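Local coordinates for DnaB intein (Synechocystis sp., PDB 1MI8), which probably excises itself from a precursor of the replicative DNA helicase by protein splicing, joining the flanking sequences, at residues Lys28-Trp33 with Ala45-Val50; His75-Ile80 with Asn150-His155. The protein carries 4 engineered substitutions. All blocks are in the same frame, centred on the assembly; numbering follows the deposited sequence.

Contact 1. Residues Lys28-Trp33 with Ala45-Val50; sequences KDFEIW and AKVSRV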
ATOM      1  N   LYS A  28      -5.896  33.478   3.266  1.00 53.32           N
ATOM      2  CA  LYS A  28      -6.758  33.255   2.121  1.00 53.01           C
ATOM      3  C   LYS A  28      -6.425  34.103   0.921  1.00 52.20           C
ATOM      4  O   LYS A  28      -5.720  35.114   0.998  1.00 52.10           O
ATOM      5  CB  LYS A  28      -8.250  33.405   2.474  1.00 55.37           C
ATOM      6  CG  LYS A  28      -8.590  34.334   3.633  1.00 58.07           C
ATOM      7  CD  LYS A  28     -10.124  34.502   3.774  1.00 60.15           C
ATOM      8  CE  LYS A  28     -10.760  35.082   2.491  1.00 61.52           C
ATOM      9  NZ  LYS A  28     -12.223  35.402   2.620  1.00 63.71           N
ATOM     10  N   ASP A  29      -6.894  33.634  -0.221  1.00 51.75           N
ATOM     11  CA  ASP A  29      -6.692  34.312  -1.479  1.00 50.66           C
ATOM     12  C   ASP A  29      -5.255  34.444  -1.916  1.00 48.60           C
ATOM     13  O   ASP A  29      -4.804  35.503  -2.367  1.00 47.89           O
ATOM     14  CB  ASP A  29      -7.388  35.669  -1.438  1.00 53.47           C
ATOM     15  CG  ASP A  29      -8.889  35.528  -1.559  1.00 55.44           C
ATOM     16  OD1 ASP A  29      -9.475  34.725  -0.808  1.00 56.39           O
ATOM     17  OD2 ASP A  29      -9.478  36.210  -2.417  1.00 59.01           O
ATOM     18  N   PHE A  30      -4.537  33.342  -1.777  1.00 45.41           N
ATOM     19  CA  PHE A  30      -3.153  33.293  -2.208  1.00 42.24           C
ATOM     20  C   PHE A  30      -3.134  32.224  -3.278  1.00 40.15           C
ATOM     21  O   PHE A  30      -3.966  31.339  -3.297  1.00 38.97           O
ATOM     22  CB  PHE A  30      -2.230  32.953  -1.045  1.00 40.30           C
ATOM     23  CG  PHE A  30      -2.638  31.739  -0.285  1.00 40.97           C
ATOM     24  CD1 PHE A  30      -2.154  30.481  -0.654  1.00 40.87           C
ATOM     25  CD2 PHE A  30      -3.535  31.836   0.782  1.00 39.63           C
ATOM     26  CE1 PHE A  30      -2.560  29.319   0.023  1.00 39.67           C
ATOM     27  CE2 PHE A  30      -3.952  30.671   1.476  1.00 41.33           C
ATOM     28  CZ  PHE A  30      -3.455  29.406   1.080  1.00 38.51           C
ATOM     29  N   GLU A  31      -2.200  32.312  -4.195  1.00 39.28           N
ATOM     30  CA  GLU A  31      -2.217  31.313  -5.221  1.00 39.22           C
ATOM     31  C   GLU A  31      -1.441  30.064  -4.900  1.00 35.89           C
ATOM     32  O   GLU A  31      -0.418  30.111  -4.242  1.00 36.05           O
ATOM     33  CB  GLU A  31      -1.695  31.907  -6.512  1.00 41.52           C
ATOM     34  CG  GLU A  31      -2.794  31.991  -7.549  1.00 45.70           C
ATOM     35  CD  GLU A  31      -2.989  33.385  -7.991  1.00 47.28           C
ATOM     36  OE1 GLU A  31      -1.954  34.026  -8.271  1.00 49.65           O
ATOM     37  OE2 GLU A  31      -4.159  33.836  -8.059  1.00 49.68           O
ATOM     38  N   ILE A  32      -1.949  28.941  -5.368  1.00 34.28           N
ATOM     39  CA  ILE A  32      -1.246  27.680  -5.190  1.00 31.41           C
ATOM     40  C   ILE A  32      -1.057  27.091  -6.587  1.00 31.52           C
ATOM     41  O   ILE A  32      -1.434  27.735  -7.561  1.00 32.03           O
ATOM     42  CB  ILE A  32      -2.015  26.730  -4.230  1.00 30.08           C
ATOM     43  CG1 ILE A  32      -3.504  26.548  -4.613  1.00 28.36           C
ATOM     44  CG2 ILE A  32      -1.914  27.303  -2.820  1.00 27.21           C
ATOM     45  CD1 ILE A  32      -3.783  25.861  -6.004  1.00 30.68           C
ATOM     46  N   TRP A  33      -0.409  25.940  -6.709  1.00 30.52           N
ATOM     47  CA  TRP A  33      -0.257  25.292  -8.025  1.00 30.33           C
ATOM     48  C   TRP A  33      -1.298  24.154  -8.162  1.00 30.57           C
ATOM     49  O   TRP A  33      -1.416  23.319  -7.269  1.00 25.84           O
ATOM     50  CB  TRP A  33       1.134  24.730  -8.198  1.00 31.17           C
ATOM     51  CG  TRP A  33       2.124  25.782  -8.537  1.00 36.90           C
ATOM     52  CD1 TRP A  33       3.218  26.186  -7.785  1.00 36.80           C
ATOM     53  CD2 TRP A  33       2.138  26.588  -9.722  1.00 38.83           C
ATOM     54  NE1 TRP A  33       3.896  27.183  -8.446  1.00 38.47           N
ATOM     55  CE2 TRP A  33       3.260  27.447  -9.633  1.00 40.12           C
ATOM     56  CE3 TRP A  33       1.308  26.672 -10.851  1.00 41.07           C
ATOM     57  CZ2 TRP A  33       3.574  28.364 -10.631  1.00 41.87           C
ATOM     58  CZ3 TRP A  33       1.623  27.586 -11.844  1.00 43.42           C
ATOM     59  CH2 TRP A  33       2.747  28.418 -11.728  1.00 42.50           C
ATOM     60  N   ALA A  45      -3.577  29.001  -9.133  1.00 32.02           N
ATOM     61  CA  ALA A  45      -4.990  29.085  -8.804  1.00 32.23           C
ATOM     62  C   ALA A  45      -5.157  29.593  -7.388  1.00 34.46           C
ATOM     63  O   ALA A  45      -4.341  29.300  -6.515  1.00 32.83           O
ATOM     64  CB  ALA A  45      -5.674  27.733  -8.972  1.00 33.28           C
ATOM     65  N   LYS A  46      -6.221  30.352  -7.167  1.00 36.17           N
ATOM     66  CA  LYS A  46      -6.489  30.934  -5.851  1.00 39.46           C
ATOM     67  C   LYS A  46      -7.080  29.982  -4.840  1.00 40.23           C
ATOM     68  O   LYS A  46      -7.950  29.152  -5.166  1.00 40.71           O
ATOM     69  CB  LYS A  46      -7.444  32.147  -5.957  1.00 41.79           C
ATOM     70  CG  LYS A  46      -6.749  33.489  -6.208  1.00 44.98           C
ATOM     71  CD  LYS A  46      -7.793  34.643  -6.241  1.00 49.38           C
ATOM     72  CE  LYS A  46      -7.140  36.055  -6.248  1.00 48.47           C
ATOM     73  NZ  LYS A  46      -6.116  36.208  -7.322  1.00 49.56           N
ATOM     74  N   VAL A  47      -6.630  30.139  -3.598  1.00 39.75           N
ATOM     75  CA  VAL A  47      -7.104  29.310  -2.494  1.00 39.20           C
ATOM     76  C   VAL A  47      -8.185  30.141  -1.864  1.00 40.20           C
ATOM     77  O   VAL A  47      -7.924  31.278  -1.494  1.00 39.69           O
ATOM     78  CB  VAL A  47      -5.994  29.074  -1.446  1.00 37.44           C
ATOM     79  CG1 VAL A  47      -6.592  28.480  -0.146  1.00 35.40           C
ATOM     80  CG2 VAL A  47      -4.911  28.173  -2.047  1.00 36.62           C
ATOM     81  N   SER A  48      -9.387  29.587  -1.736  1.00 42.13           N
ATOM     82  CA  SER A  48     -10.485  30.353  -1.150  1.00 44.02           C
ATOM     83  C   SER A  48     -10.342  30.425   0.374  1.00 44.29           C
ATOM     84  O   SER A  48     -10.429  31.506   0.957  1.00 43.91           O
ATOM     85  CB  SER A  48     -11.822  29.715  -1.536  1.00 44.57           C
ATOM     86  OG  SER A  48     -11.880  28.400  -1.017  1.00 48.41           O
ATOM     87  N   ARG A  49     -10.130  29.264   1.003  1.00 43.84           N
ATOM     88  CA  ARG A  49      -9.945  29.175   2.449  1.00 43.87           C
ATOM     89  C   ARG A  49      -9.229  27.875   2.869  1.00 43.60           C
ATOM     90  O   ARG A  49      -9.280  26.838   2.155  1.00 41.67           O
ATOM     91  CB  ARG A  49     -11.291  29.269   3.183  1.00 44.93           C
ATOM     92  CG  ARG A  49     -11.942  27.961   3.518  1.00 46.26           C
ATOM     93  CD  ARG A  49     -13.431  28.141   3.854  1.00 49.27           C
ATOM     94  NE  ARG A  49     -14.119  26.887   4.179  1.00 48.38           N
ATOM     95  CZ  ARG A  49     -14.250  26.394   5.405  1.00 50.16           C
ATOM     96  NH1 ARG A  49     -13.743  27.052   6.454  1.00 49.84           N
ATOM     97  NH2 ARG A  49     -14.881  25.227   5.581  1.00 51.16           N
ATOM     98  N   VAL A  50      -8.582  27.960   4.034  1.00 42.56           N
ATOM     99  CA  VAL A  50      -7.844  26.867   4.657  1.00 42.96           C
ATOM    100  C   VAL A  50      -8.538  26.543   5.964  1.00 43.47           C
ATOM    101  O   VAL A  50      -8.957  27.455   6.655  1.00 44.25           O
ATOM    102  CB  VAL A  50      -6.407  27.269   5.045  1.00 41.78           C
ATOM    103  CG1 VAL A  50      -5.672  26.040   5.557  1.00 41.55           C
ATOM    104  CG2 VAL A  50      -5.690  27.924   3.881  1.00 42.50           C
TER
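V47 lies against F30 with its CB over one face of the phenyl ring, 3.8 Å from the ring centroid and 19° off the normal, in a CH-pi contact. CG2 of V47 comes within 3.3 Å of CE1 of F30, while CG2 of V50 meets the ring edge, in plane, 3.9 Å from CZ. The same V47 CG2 presses on CG2 of I32 at 3.2 Å, tighter than usual for two carbons; these two side chains cross at about a right angle.

On the sheet face opposite I32, E31 runs across the strand that includes K46. Its CB passes the carbonyl of A45, its CG comes closer, 3.3 Å from A45 O, and the chain then bends at chi2. CD nears CG of K46, and OE2 meets NZ of K46 at 3.2 Å in a salt bridge on its syn side, 24° out of the carboxylate plane; the same oxygen also lies beside CG of K46.

In the backbone, I32 and A45 form an antiparallel hydrogen-bonded pair, with I32 N 2.7 Å from A45 O. Beyond the neighbouring non-hydrogen-bonded pair E31 and K46, V47 makes two more backbone bonds, giving its N-H to F30 O and accepting at its O, 2.9 Å from D29 N. Outside the segments, L12 touches F30, and I10 and F147 touch I32.

This is the open end of the hairpin of strands 31-36 and 41-63, away from its turn. Its chemistry is divided: there are apolar contacts of V47 with F30 and I32, and of I32 with A45 on their shared face, whereas the face of E31 and K46 carries an ion pair whose lysine is exposed, its charge probably screened by solvent.

Contact 2. Residues His75-Ile80 with Asn150-His155; sequences HRFLTI and NDIIVH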
ATOM      1  N   HIS A  75      -8.426  10.773   1.278  1.00 24.59           N
ATOM      2  CA  HIS A  75      -7.922  11.873   0.458  1.00 24.52           C
ATOM      3  C   HIS A  75      -7.538  11.330  -0.925  1.00 24.23           C
ATOM      4  O   HIS A  75      -6.875  10.296  -1.032  1.00 24.17           O
ATOM      5  CB  HIS A  75      -6.695  12.540   1.084  1.00 26.75           C
ATOM      6  CG  HIS A  75      -6.484  13.946   0.610  1.00 28.62           C
ATOM      7  ND1 HIS A  75      -7.103  15.026   1.197  1.00 30.11           N
ATOM      8  CD2 HIS A  75      -5.795  14.443  -0.447  1.00 32.04           C
ATOM      9  CE1 HIS A  75      -6.810  16.129   0.529  1.00 30.67           C
ATOM     10  NE2 HIS A  75      -6.015  15.803  -0.475  1.00 33.93           N
ATOM     11  N   ARG A  76      -7.920  12.045  -1.976  1.00 24.00           N
ATOM     12  CA  ARG A  76      -7.620  11.633  -3.355  1.00 24.72           C
ATOM     13  C   ARG A  76      -6.352  12.196  -4.045  1.00 23.22           C
ATOM     14  O   ARG A  76      -5.963  13.365  -3.859  1.00 23.86           O
ATOM     15  CB  ARG A  76      -8.815  11.957  -4.209  1.00 26.20           C
ATOM     16  CG  ARG A  76     -10.052  11.241  -3.738  1.00 30.03           C
ATOM     17  CD  ARG A  76     -11.274  11.758  -4.499  1.00 32.40           C
ATOM     18  NE  ARG A  76     -12.289  10.726  -4.557  1.00 39.05           N
ATOM     19  CZ  ARG A  76     -13.046  10.339  -3.530  1.00 39.90           C
ATOM     20  NH1 ARG A  76     -12.915  10.908  -2.333  1.00 39.07           N
ATOM     21  NH2 ARG A  76     -13.940   9.380  -3.716  1.00 41.57           N
ATOM     22  N   PHE A  77      -5.714  11.315  -4.815  1.00 23.54           N
ATOM     23  CA  PHE A  77      -4.506  11.597  -5.583  1.00 21.19           C
ATOM     24  C   PHE A  77      -4.779  11.296  -7.055  1.00 22.63           C
ATOM     25  O   PHE A  77      -5.674  10.488  -7.389  1.00 20.76           O
ATOM     26  CB  PHE A  77      -3.342  10.728  -5.096  1.00 22.77           C
ATOM     27  CG  PHE A  77      -2.969  10.995  -3.685  1.00 22.48           C
ATOM     28  CD1 PHE A  77      -3.756  10.496  -2.635  1.00 19.35           C
ATOM     29  CD2 PHE A  77      -1.878  11.835  -3.398  1.00 21.66           C
ATOM     30  CE1 PHE A  77      -3.463  10.838  -1.300  1.00 19.78           C
ATOM     31  CE2 PHE A  77      -1.578  12.187  -2.072  1.00 20.04           C
ATOM     32  CZ  PHE A  77      -2.371  11.692  -1.025  1.00 21.21           C
ATOM     33  N   LEU A  78      -4.008  11.927  -7.932  1.00 21.01           N
ATOM     34  CA  LEU A  78      -4.306  11.784  -9.322  1.00 22.93           C
ATOM     35  C   LEU A  78      -3.536  10.676  -9.948  1.00 23.30           C
ATOM     36  O   LEU A  78      -2.300  10.704 -10.026  1.00 21.05           O
ATOM     37  CB  LEU A  78      -4.115  13.100 -10.058  1.00 24.61           C
ATOM     38  CG  LEU A  78      -4.444  13.044 -11.555  1.00 27.26           C
ATOM     39  CD1 LEU A  78      -5.967  12.705 -11.832  1.00 23.91           C
ATOM     40  CD2 LEU A  78      -4.083  14.379 -12.134  1.00 25.25           C
ATOM     41  N   THR A  79      -4.330   9.686 -10.379  1.00 23.00           N
ATOM     42  CA  THR A  79      -3.842   8.458 -11.006  1.00 25.35           C
ATOM     43  C   THR A  79      -3.934   8.551 -12.546  1.00 28.51           C
ATOM     44  O   THR A  79      -4.630   9.423 -13.071  1.00 26.48           O
ATOM     45  CB  THR A  79      -4.721   7.287 -10.443  1.00 27.20           C
ATOM     46  OG1 THR A  79      -4.113   6.765  -9.248  1.00 27.93           O
ATOM     47  CG2 THR A  79      -4.987   6.299 -11.384  1.00 19.79           C
ATOM     48  N   ILE A  80      -3.209   7.674 -13.257  1.00 29.80           N
ATOM     49  CA  ILE A  80      -3.275   7.641 -14.702  1.00 32.42           C
ATOM     50  C   ILE A  80      -4.736   7.416 -15.059  1.00 33.72           C
ATOM     51  O   ILE A  80      -5.199   7.927 -16.061  1.00 32.22           O
ATOM     52  CB  ILE A  80      -2.417   6.501 -15.316  1.00 33.31           C
ATOM     53  CG1 ILE A  80      -0.909   6.826 -15.140  1.00 33.91           C
ATOM     54  CG2 ILE A  80      -2.672   6.432 -16.804  1.00 35.93           C
ATOM     55  CD1 ILE A  80       0.062   5.630 -15.334  1.00 31.52           C
ATOM     56  N   ASN A 150       3.697  18.956  -0.598  1.00 19.42           N
ATOM     57  CA  ASN A 150       4.829  18.078  -0.500  1.00 18.43           C
ATOM     58  C   ASN A 150       5.139  17.632  -1.898  1.00 20.26           C
ATOM     59  O   ASN A 150       5.452  16.494  -2.135  1.00 18.42           O
ATOM     60  CB  ASN A 150       4.561  16.889   0.439  1.00 19.17           C
ATOM     61  CG  ASN A 150       4.699  17.308   1.934  1.00 22.13           C
ATOM     62  OD1 ASN A 150       4.811  18.510   2.248  1.00 22.47           O
ATOM     63  ND2 ASN A 150       4.680  16.344   2.829  1.00 16.78           N
ATOM     64  N   ASP A 151       5.000  18.566  -2.837  1.00 21.18           N
ATOM     65  CA  ASP A 151       5.386  18.290  -4.232  1.00 21.16           C
ATOM     66  C   ASP A 151       4.627  17.147  -4.878  1.00 19.56           C
ATOM     67  O   ASP A 151       5.136  16.503  -5.796  1.00 18.55           O
ATOM     68  CB  ASP A 151       6.875  17.979  -4.290  1.00 24.48           C
ATOM     69  CG  ASP A 151       7.732  19.186  -3.990  1.00 30.67           C
ATOM     70  OD1 ASP A 151       7.449  20.274  -4.559  1.00 31.44           O
ATOM     71  OD2 ASP A 151       8.701  19.049  -3.190  1.00 33.51           O
ATOM     72  N   ILE A 152       3.386  16.970  -4.463  1.00 18.55           N
ATOM     73  CA  ILE A 152       2.529  15.926  -5.000  1.00 18.68           C
ATOM     74  C   ILE A 152       1.216  16.607  -5.280  1.00 19.45           C
ATOM     75  O   ILE A 152       0.798  17.519  -4.538  1.00 19.69           O
ATOM     76  CB  ILE A 152       2.276  14.831  -3.940  1.00 20.35           C
ATOM     77  CG1 ILE A 152       3.618  14.182  -3.542  1.00 19.94           C
ATOM     78  CG2 ILE A 152       1.311  13.766  -4.440  1.00 19.60           C
ATOM     79  CD1 ILE A 152       3.432  13.196  -2.384  1.00 21.64           C
ATOM     80  N   ILE A 153       0.565  16.180  -6.343  1.00 18.96           N
ATOM     81  CA  ILE A 153      -0.759  16.745  -6.689  1.00 20.87           C
ATOM     82  C   ILE A 153      -1.820  16.113  -5.789  1.00 19.63           C
ATOM     83  O   ILE A 153      -1.940  14.884  -5.737  1.00 16.19           O
ATOM     84  CB  ILE A 153      -1.172  16.409  -8.117  1.00 20.71           C
ATOM     85  CG1 ILE A 153      -0.198  17.065  -9.126  1.00 23.86           C
ATOM     86  CG2 ILE A 153      -2.575  16.960  -8.372  1.00 20.69           C
ATOM     87  CD1 ILE A 153      -0.334  18.546  -9.135  1.00 25.06           C
ATOM     88  N   VAL A 154      -2.594  16.931  -5.080  1.00 20.06           N
ATOM     89  CA  VAL A 154      -3.648  16.353  -4.242  1.00 19.76           C
ATOM     90  C   VAL A 154      -4.994  17.105  -4.444  1.00 22.26           C
ATOM     91  O   VAL A 154      -5.010  18.294  -4.743  1.00 18.30           O
ATOM     92  CB  VAL A 154      -3.248  16.387  -2.742  1.00 22.93           C
ATOM     93  CG1 VAL A 154      -1.869  15.698  -2.568  1.00 21.84           C
ATOM     94  CG2 VAL A 154      -3.220  17.851  -2.211  1.00 20.54           C
ATOM     95  N   HIS A 155      -6.097  16.391  -4.244  1.00 23.99           N
ATOM     96  CA  HIS A 155      -7.426  16.941  -4.434  1.00 27.01           C
ATOM     97  C   HIS A 155      -7.807  17.880  -3.304  1.00 28.22           C
ATOM     98  O   HIS A 155      -7.430  17.684  -2.147  1.00 26.58           O
ATOM     99  CB  HIS A 155      -8.451  15.804  -4.498  1.00 30.28           C
ATOM    100  CG  HIS A 155      -9.729  16.194  -5.169  1.00 32.72           C
ATOM    101  ND1 HIS A 155     -10.649  17.032  -4.580  1.00 31.60           N
ATOM    102  CD2 HIS A 155     -10.202  15.930  -6.414  1.00 33.60           C
ATOM    103  CE1 HIS A 155     -11.628  17.277  -5.436  1.00 32.14           C
ATOM    104  NE2 HIS A 155     -11.384  16.619  -6.553  1.00 33.02           N
TER
HETATM  105  O   HOH W   1      -1.451  12.967  -7.444  1.00 17.35           O
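H75 and V154 make up much of the close packing here, NE2 of the imidazole lying 3.6 Å from CB of V154, which sits at the ring edge. Chi1 (-157°) sets CG of the histidine anti to the backbone N; from there NE2 lies 2.9 Å from the carbonyl O of H155. Next to it, F77 and V154 lie side by side and point the same way, with F77 CE2 3.6 Å from V154 CG1, and CG2 of I152 approaches the phenyl edge in plane at 3.9 Å from F77 CD2. An alanine in place of H75 would probably leave a gap beside V154 CB and deprive H155 O of its close polar neighbour.

The backbones share one direct hydrogen bond, H155 N to R76 O at 3.1 Å, fairly straight at 165°. Toward L78 and I153 the strands diverge: the nearest side-chain carbons, L78 CB and I153 CG2, are 4.5 Å apart, and a water fills in, accepting from L78 N (2.8 Å) and donating to I153 O. W83 touches both L78 and I153 and meets the H155 ring edge to face.

The sequence places H75 as the histidine of the TxxH motif of block B and H155 in the C-terminal block G, so their meeting is consistent with the splicing centre of the Hint fold.

How the contacts relate
Contact 2 is the more central, a buried meeting about 5 Å from the centre of the chain, whereas contact 1 lies about 13 Å out and includes exposed residues. Their centres are about 17 Å apart, and their nearest atoms, about 5 Å apart, do not touch. They share no strand: contact 1 joins neighbours within one hairpin, while contact 2 brings together segments 70 residues apart at their closest ends. Accordingly, several backbone bonds, two of them in an antiparallel pair, and a surface ion pair mark 28-33 with 45-50, but a single direct backbone bond, a bridging water and imidazole packing mark 75-80 with 150-155. Strand 146-149, paired with 152-155, touches I32 and so links the two regions.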